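Putative oxidoreductase (PDB 3WJ7) probably acts as an NAD(P)-dependent reductase of the short-chain dehydrogenase/reductase family, built on a Rossmann-type fold. Local coordinates at residues 182-187 with 215-221. Sequence-based numbering, arbitrary orientation.
Sequences STPVGP and LNIVHVD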
loop_
_atom_site.group_PDB
_atom_site.type_symbol
_atom_site.label_atom_id
_atom_site.label_comp_id
_atom_site.label_asym_id
_atom_site.label_seq_id
_atom_site.Cartn_x
_atom_site.Cartn_y
_atom_site.Cartn_z
ATOM N N SER A 182 -23.330 -13.498 1.340
ATOM C CA SER A 182 -23.357 -12.447 0.342
ATOM C C SER A 182 -23.347 -11.123 1.111
ATOM O O SER A 182 -22.627 -10.980 2.094
ATOM C CB SER A 182 -24.599 -12.569 -0.552
ATOM O OG SER A 182 -25.810 -12.476 0.201
ATOM N N THR A 183 -24.153 -10.158 0.709
ATOM C CA THR A 183 -24.119 -8.884 1.392
ATOM C C THR A 183 -25.281 -8.673 2.356
ATOM O O THR A 183 -26.412 -8.514 1.950
ATOM C CB THR A 183 -23.769 -7.684 0.453
ATOM O OG1 THR A 183 -24.620 -6.547 0.704
ATOM C CG2 THR A 183 -23.733 -8.058 -0.998
ATOM N N PRO A 184 -24.991 -8.731 3.667
ATOM C CA PRO A 184 -26.070 -8.824 4.643
ATOM C C PRO A 184 -26.653 -7.475 4.971
ATOM O O PRO A 184 -25.932 -6.535 5.163
ATOM C CB PRO A 184 -25.377 -9.350 5.865
ATOM C CG PRO A 184 -23.973 -8.806 5.760
ATOM C CD PRO A 184 -23.650 -8.801 4.293
ATOM N N VAL A 185 -27.981 -7.415 5.033
ATOM C CA VAL A 185 -28.712 -6.223 5.366
ATOM C C VAL A 185 -29.664 -6.649 6.459
ATOM O O VAL A 185 -30.053 -7.818 6.533
ATOM C CB VAL A 185 -29.483 -5.734 4.133
ATOM C CG1 VAL A 185 -30.477 -4.659 4.451
ATOM C CG2 VAL A 185 -28.504 -5.267 3.085
ATOM N N GLY A 186 -30.013 -5.725 7.334
ATOM C CA GLY A 186 -31.019 -5.997 8.339
ATOM C C GLY A 186 -30.997 -5.039 9.496
ATOM O O GLY A 186 -30.393 -3.952 9.401
ATOM N N PRO A 187 -31.646 -5.424 10.596
ATOM C CA PRO A 187 -31.706 -4.520 11.741
ATOM C C PRO A 187 -30.396 -4.535 12.493
ATOM O O PRO A 187 -29.567 -5.413 12.265
ATOM C CB PRO A 187 -32.856 -5.093 12.585
ATOM C CG PRO A 187 -32.917 -6.528 12.225
ATOM C CD PRO A 187 -32.528 -6.585 10.763
ATOM N N LEU A 215 -25.863 -7.144 -7.155
ATOM C CA LEU A 215 -25.369 -7.754 -5.948
ATOM C C LEU A 215 -26.394 -8.754 -5.483
ATOM O O LEU A 215 -27.423 -8.911 -6.106
ATOM C CB LEU A 215 -25.010 -6.711 -4.852
ATOM C CG LEU A 215 -25.928 -5.649 -4.186
ATOM C CD1 LEU A 215 -25.066 -4.390 -4.007
ATOM C CD2 LEU A 215 -27.194 -5.238 -4.932
ATOM N N ASN A 216 -26.079 -9.431 -4.390
ATOM C CA ASN A 216 -26.939 -10.392 -3.788
ATOM C C ASN A 216 -27.082 -9.923 -2.363
ATOM O O ASN A 216 -26.077 -9.839 -1.649
ATOM C CB ASN A 216 -26.231 -11.737 -3.815
ATOM C CG ASN A 216 -27.068 -12.881 -3.270
ATOM O OD1 ASN A 216 -27.473 -12.887 -2.108
ATOM N ND2 ASN A 216 -27.262 -13.887 -4.097
ATOM N N ILE A 217 -28.325 -9.659 -1.951
ATOM C CA ILE A 217 -28.659 -9.257 -0.585
ATOM C C ILE A 217 -29.272 -10.390 0.237
ATOM O O ILE A 217 -30.018 -11.219 -0.285
ATOM C CB ILE A 217 -29.527 -7.994 -0.598
ATOM C CG1 ILE A 217 -28.560 -6.828 -0.830
ATOM C CG2 ILE A 217 -30.250 -7.785 0.731
ATOM C CD1 ILE A 217 -29.209 -5.627 -1.400
ATOM N N VAL A 218 -28.930 -10.426 1.519
ATOM C CA VAL A 218 -29.287 -11.521 2.367
ATOM C C VAL A 218 -29.550 -10.985 3.727
ATOM O O VAL A 218 -28.799 -10.157 4.215
ATOM C CB VAL A 218 -28.153 -12.563 2.471
ATOM C CG1 VAL A 218 -26.844 -11.928 2.976
ATOM C CG2 VAL A 218 -28.597 -13.717 3.342
ATOM N N HIS A 219 -30.629 -11.446 4.343
ATOM C CA HIS A 219 -30.949 -10.999 5.676
ATOM C C HIS A 219 -29.806 -11.437 6.586
ATOM O O HIS A 219 -29.344 -12.567 6.493
ATOM C CB HIS A 219 -32.286 -11.584 6.146
ATOM C CG HIS A 219 -32.912 -10.807 7.250
ATOM N ND1 HIS A 219 -32.345 -10.720 8.506
ATOM C CD2 HIS A 219 -34.024 -10.037 7.278
ATOM C CE1 HIS A 219 -33.078 -9.912 9.258
ATOM N NE2 HIS A 219 -34.107 -9.492 8.539
ATOM N N VAL A 220 -29.350 -10.524 7.434
ATOM C CA VAL A 220 -28.298 -10.779 8.408
ATOM C C VAL A 220 -28.646 -11.954 9.315
ATOM O O VAL A 220 -27.772 -12.756 9.675
ATOM C CB VAL A 220 -27.967 -9.509 9.241
ATOM C CG1 VAL A 220 -29.040 -9.231 10.276
ATOM C CG2 VAL A 220 -26.638 -9.648 9.958
ATOM N N ASP A 221 -29.923 -12.073 9.670
ATOM C CA ASP A 221 -30.387 -13.193 10.538
ATOM C C ASP A 221 -30.378 -14.522 9.798
ATOM O O ASP A 221 -30.297 -15.578 10.394
ATOM C CB ASP A 221 -31.752 -12.881 11.146
ATOM C CG ASP A 221 -31.671 -11.778 12.225
ATOM O OD1 ASP A 221 -30.649 -11.742 12.925
ATOM O OD2 ASP A 221 -32.607 -10.952 12.383
#
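Strand 176-185 ends here alongside strand 214-219, a parallel pair in the central sheet of this extended-SDR Rossmann-type fold. Three backbone hydrogen bonds join them: T183 N to N216 O (3.1 Å), V218 N to T183 O (3.2 Å) and V185 N to V218 O (3.0 Å); a fourth, V220 N to V185 O (2.9 Å), comes from the first residue of helix 220-233. P184, which has no amide hydrogen, falls between T183 and V185, the residues whose N and O face this strand, so no hydrogen bond of this pair is lost; its CA lies 3.1 Å from V218 O in a CA-H...O contact. S182 OG donates to N216 OD1 (2.9 Å), an oxygen that also accepts from G244 N, while N216 ND2 hydrogen-bonds N246 OD1, tying in strand 239-248. H219 N-caps helix 220-233: its ND1 accepts from D221 N (3.0 Å), and NE2 hydrogen-bonds D330 OD2. V185 CG2 meets I217 CG2 at 3.9 Å; P184 CB packs 4.1 Å from V218 CG1. With ND1 accepting and NE2 bonded to a carboxylate, H219 is probably protonated on NE2, and its imidazole links the strand-to-helix turn to helix 324-337.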